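Side-chain contacts in flagellar hook associated protein type 3 FlgL (Legionella pneumophila subsp. pneumophila, PDB 5YTI), which probably serves as a structural protein of the bacterial flagellum, as one of the hook-associated proteins of the flagellin family: residues E92-A97 with N325-Q330; I304-K309 with Q321-Q326. All blocks are in the same frame, centred on the assembly; numbering follows the deposited sequence.

Following the chain from the N terminus, the long helix 49-96 comes first in the modelled chain, and the end of this helix carries residues 92-97. Helix 104-125 and the strand-rich part of the chain follow, and then helix 296-307, whose last turn and the loop just after it supply residues 304-309. The last long helix, 316-374, carries both partner segments. Contact 1 thus closes a long loop of 227 residues. Contact 2 closes a short one of 11 residues that lies wholly within it. The segments overlap at Asn-325 and Gln-326. The tie between the contacts is a probable hydrogen bond from Gln-94 of contact 1 to Asn-324 of contact 2. Together they join helices 49-96 and 296-307 to helix 316-374.

Contact 1. Residues E92-A97 with N325-Q330; sequences EIQIQA and NQLLAQ
Two long helices of the flagellin-like helical bundle run side by side here, and Gln-94 near the end of helix 49-96 reaches over to Leu-327 and Leu-328 of helix 316-374. The short segments are close to antiparallel, with 167° between their directions, and their axes come within 9.7 Å. Gln-94 sets its CG opposite the N of its own residue (chi1 -173°), and the chain then bends at the next bond. This brings the aliphatic part and the amide of Gln-94 to the surface of the other helix. The CG of Gln-94 lies 3.9 Å from the backbone N of Leu-328. Its amide carbon CD is 4.0 Å from the CB of Leu-327, and the side chains of Gln-94 and Leu-327 meet roughly at a right angle. No hydrogen bond crosses between the two segments. The polar end of Gln-94 finds its partner one residue before 325-330: its NE2 donates to the OD1 of Asn-324. The buried amide therefore has a polar partner while its carbon atoms pack on leucine. Beside it, the contact between Ile-95 and Leu-328 is looser and purely apolar. The CG1 of Ile-95 and the CD1 of Leu-328 are 4.4 Å apart. Ile-95 is exposed, whereas Leu-328 also packs on Glu-216 of the second subunit. Helix 296-307 also borders the contact: Met-303 touches Gln-94 and Arg-302 touches Leu-327. Long antiparallel helices from the two ends of the chain, packed together as a pair, are characteristic of flagellin-family proteins.

Contact 2. Residues I304-K309 with Q321-Q326; sequences INNLNK and QTENNQ
The amide of Asn-306 points between the side chains of Glu-323 and Asn-324, and it is turned differently against each. The side chains of Asn-306 and Glu-323 lie alongside each other, running opposite ways. The amide plane of Asn-306 and the carboxylate plane of Glu-323 are 50° apart. The nearest approach between these two side chains is to the aliphatic part of the glutamate: the OD1 of Asn-306 lies 3.2 Å from the CG of Glu-323. That CG is anti to the backbone N of Glu-323 (chi1 160°), which lays it beside the asparagine oxygen. The chain bends at the next bond, before the carboxylate, whose OE1 forms a salt bridge with the NH2 of Arg-302. Against Asn-324 the planes are almost perpendicular, with 80° between the two amides. There the ND2 of Asn-306 is 3.0 Å from the OD1 of Asn-324. The contact joins the last turn of helix 296-307 to helix 316-374 across the short connection between them, within the helical part of this flagellin-family protein. Helix 104-125 packs on another face of helix 296-307, where Leu-307 touches Leu-110. The ND2 of Asn-324 is directed to the OE1 of Gln-321, 2.9 Å away, and has a further partner in the O of Ala-97, although the position of that nitrogen is less certain.

Contact 1. Residues E92-A97 with N325-Q330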
# COMPACT_ATOMS: atom_id res chain seq x y z
N GLU A 92 -1.51 21.47 0.44
CA GLU A 92 -1.71 22.84 0.93
C GLU A 92 -3.19 22.98 1.27
O GLU A 92 -3.54 23.26 2.42
CB GLU A 92 -1.31 23.90 -0.12
CG GLU A 92 0.20 24.07 -0.38
CD GLU A 92 0.56 25.16 -1.39
OE1 GLU A 92 0.32 25.07 -2.62
OE2 GLU A 92 1.16 26.14 -0.93
N ILE A 93 -4.04 22.71 0.28
CA ILE A 93 -5.50 22.68 0.48
C ILE A 93 -5.94 21.86 1.71
O ILE A 93 -6.66 22.38 2.55
CB ILE A 93 -6.27 22.16 -0.76
CG1 ILE A 93 -6.20 23.17 -1.89
CG2 ILE A 93 -7.73 21.90 -0.42
CD1 ILE A 93 -6.86 22.74 -3.19
N GLN A 94 -5.52 20.60 1.83
CA GLN A 94 -5.98 19.79 2.97
C GLN A 94 -5.62 20.42 4.28
O GLN A 94 -6.37 20.26 5.24
CB GLN A 94 -5.45 18.34 2.95
CG GLN A 94 -6.04 17.40 4.02
CD GLN A 94 -7.54 17.58 4.27
OE1 GLN A 94 -8.33 17.77 3.35
NE2 GLN A 94 -7.92 17.52 5.52
N ILE A 95 -4.50 21.14 4.34
CA ILE A 95 -4.08 21.70 5.61
C ILE A 95 -4.99 22.83 6.08
O ILE A 95 -5.31 22.89 7.25
CB ILE A 95 -2.64 22.18 5.59
CG1 ILE A 95 -1.76 21.11 6.23
CG2 ILE A 95 -2.51 23.48 6.38
CD1 ILE A 95 -0.29 21.31 5.95
N GLN A 96 -5.40 23.71 5.16
CA GLN A 96 -6.37 24.76 5.46
C GLN A 96 -7.72 24.18 5.89
O GLN A 96 -8.42 24.73 6.79
CB GLN A 96 -6.66 25.66 4.26
CG GLN A 96 -5.60 25.75 3.19
CD GLN A 96 -4.52 26.75 3.51
OE1 GLN A 96 -3.33 26.42 3.47
NE2 GLN A 96 -4.92 27.97 3.82
N ALA A 97 -8.11 23.06 5.26
CA ALA A 97 -9.37 22.39 5.57
C ALA A 97 -9.43 22.02 7.05
O ALA A 97 -10.50 21.76 7.60
CB ALA A 97 -9.56 21.17 4.71
N ASN A 325 -7.22 14.76 9.48
CA ASN A 325 -5.97 14.09 9.83
C ASN A 325 -5.69 12.87 8.98
O ASN A 325 -4.52 12.57 8.65
CB ASN A 325 -6.01 13.60 11.26
CG ASN A 325 -5.71 14.68 12.24
OD1 ASN A 325 -6.41 15.68 12.24
ND2 ASN A 325 -4.65 14.50 13.07
N GLN A 326 -6.76 12.15 8.66
CA GLN A 326 -6.62 10.94 7.84
C GLN A 326 -6.25 11.33 6.44
O GLN A 326 -5.33 10.78 5.85
CB GLN A 326 -7.91 10.08 7.86
CG GLN A 326 -8.20 9.46 9.22
CD GLN A 326 -7.56 8.12 9.40
OE1 GLN A 326 -7.82 7.23 8.60
NE2 GLN A 326 -6.75 7.94 10.45
N LEU A 327 -6.97 12.31 5.90
CA LEU A 327 -6.80 12.70 4.52
C LEU A 327 -5.43 13.34 4.32
O LEU A 327 -4.89 13.30 3.23
CB LEU A 327 -7.92 13.63 4.06
CG LEU A 327 -9.28 12.97 3.85
CD1 LEU A 327 -10.33 14.04 3.58
CD2 LEU A 327 -9.25 12.00 2.68
N LEU A 328 -4.84 13.89 5.36
CA LEU A 328 -3.52 14.41 5.21
C LEU A 328 -2.59 13.24 5.06
O LEU A 328 -1.70 13.24 4.23
CB LEU A 328 -3.15 15.19 6.43
CG LEU A 328 -1.78 15.83 6.37
CD1 LEU A 328 -1.74 16.85 5.23
CD2 LEU A 328 -1.53 16.49 7.72
N ALA A 329 -2.79 12.20 5.84
CA ALA A 329 -1.88 11.05 5.76
C ALA A 329 -1.94 10.42 4.38
O ALA A 329 -0.95 9.91 3.88
CB ALA A 329 -2.19 10.02 6.83
N GLN A 330 -3.12 10.45 3.77
CA GLN A 330 -3.29 9.76 2.50
C GLN A 330 -2.69 10.49 1.33
O GLN A 330 -2.05 9.88 0.47
CB GLN A 330 -4.77 9.47 2.26
CG GLN A 330 -5.25 8.38 3.21
CD GLN A 330 -6.67 7.96 2.96
OE1 GLN A 330 -7.28 7.37 3.85
NE2 GLN A 330 -7.21 8.24 1.75

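Contact 2. Residues I304-K309 with Q321-Q326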
# COMPACT_ATOMS: atom_id res chain seq x y z
N ILE A 304 -12.96 16.62 -0.97
CA ILE A 304 -14.11 17.41 -1.46
C ILE A 304 -15.40 17.20 -0.61
O ILE A 304 -16.03 18.16 -0.15
CB ILE A 304 -14.46 17.07 -2.93
CG1 ILE A 304 -13.35 17.51 -3.89
CG2 ILE A 304 -15.80 17.66 -3.33
CD1 ILE A 304 -13.49 16.91 -5.30
N ASN A 305 -15.80 15.95 -0.40
CA ASN A 305 -16.93 15.70 0.48
C ASN A 305 -16.73 16.44 1.79
O ASN A 305 -17.68 17.01 2.30
CB ASN A 305 -17.12 14.22 0.77
CG ASN A 305 -17.54 13.43 -0.46
OD1 ASN A 305 -17.72 12.22 -0.37
ND2 ASN A 305 -17.68 14.10 -1.60
N ASN A 306 -15.51 16.45 2.32
CA ASN A 306 -15.23 17.02 3.64
C ASN A 306 -15.25 18.55 3.66
O ASN A 306 -15.75 19.19 4.57
CB ASN A 306 -13.86 16.55 4.09
CG ASN A 306 -13.80 16.28 5.57
OD1 ASN A 306 -14.55 15.46 6.06
ND2 ASN A 306 -12.89 16.94 6.27
N LEU A 307 -14.66 19.16 2.65
CA LEU A 307 -14.70 20.60 2.55
C LEU A 307 -16.12 21.13 2.46
O LEU A 307 -16.34 22.30 2.75
CB LEU A 307 -13.90 21.04 1.34
CG LEU A 307 -12.43 20.85 1.59
CD1 LEU A 307 -11.64 21.12 0.33
CD2 LEU A 307 -12.04 21.78 2.73
N ASN A 308 -17.06 20.28 2.04
CA ASN A 308 -18.48 20.64 1.89
C ASN A 308 -19.35 20.32 3.11
O ASN A 308 -20.52 20.63 3.11
CB ASN A 308 -19.08 19.92 0.66
CG ASN A 308 -18.65 20.54 -0.65
OD1 ASN A 308 -18.50 21.77 -0.77
ND2 ASN A 308 -18.46 19.70 -1.66
N LYS A 309 -18.80 19.70 4.15
CA LYS A 309 -19.59 19.40 5.33
C LYS A 309 -19.95 20.71 6.01
O LYS A 309 -19.26 21.69 5.83
CB LYS A 309 -18.81 18.54 6.33
CG LYS A 309 -18.43 17.15 5.85
CD LYS A 309 -19.64 16.23 5.72
CE LYS A 309 -19.59 15.46 4.40
NZ LYS A 309 -20.83 14.66 4.15
N GLN A 321 -12.28 17.11 11.78
CA GLN A 321 -10.86 16.99 12.08
C GLN A 321 -10.42 15.54 12.01
O GLN A 321 -9.43 15.21 11.37
CB GLN A 321 -10.50 17.61 13.43
CG GLN A 321 -9.02 17.99 13.59
CD GLN A 321 -8.62 19.21 12.76
OE1 GLN A 321 -8.79 19.24 11.52
NE2 GLN A 321 -8.09 20.24 13.44
N THR A 322 -11.17 14.65 12.62
CA THR A 322 -10.76 13.26 12.61
C THR A 322 -10.40 12.75 11.22
O THR A 322 -9.41 12.02 11.03
CB THR A 322 -11.86 12.38 13.15
OG1 THR A 322 -12.19 12.79 14.48
CG2 THR A 322 -11.41 10.93 13.11
N GLU A 323 -11.26 13.13 10.27
CA GLU A 323 -11.12 12.79 8.87
C GLU A 323 -10.08 13.69 8.19
O GLU A 323 -9.39 13.24 7.30
CB GLU A 323 -12.49 12.85 8.18
CG GLU A 323 -12.51 13.00 6.65
CD GLU A 323 -12.65 11.70 5.83
OE1 GLU A 323 -12.42 10.59 6.37
OE2 GLU A 323 -12.97 11.80 4.60
N ASN A 324 -9.95 14.96 8.57
CA ASN A 324 -8.88 15.80 8.01
C ASN A 324 -7.53 15.13 8.22
O ASN A 324 -6.78 14.97 7.26
CB ASN A 324 -8.79 17.18 8.66
CG ASN A 324 -9.78 18.19 8.09
OD1 ASN A 324 -10.23 18.10 6.93
ND2 ASN A 324 -10.08 19.19 8.91
N ASN A 325 -7.22 14.76 9.48
CA ASN A 325 -5.97 14.09 9.83
C ASN A 325 -5.69 12.87 8.98
O ASN A 325 -4.52 12.57 8.65
CB ASN A 325 -6.01 13.60 11.26
CG ASN A 325 -5.71 14.68 12.24
OD1 ASN A 325 -6.41 15.68 12.24
ND2 ASN A 325 -4.65 14.50 13.07
N GLN A 326 -6.76 12.15 8.66
CA GLN A 326 -6.62 10.94 7.84
C GLN A 326 -6.25 11.33 6.44
O GLN A 326 -5.33 10.78 5.85
CB GLN A 326 -7.91 10.08 7.86
CG GLN A 326 -8.20 9.46 9.22
CD GLN A 326 -7.56 8.12 9.40
OE1 GLN A 326 -7.82 7.23 8.60
NE2 GLN A 326 -6.75 7.94 10.45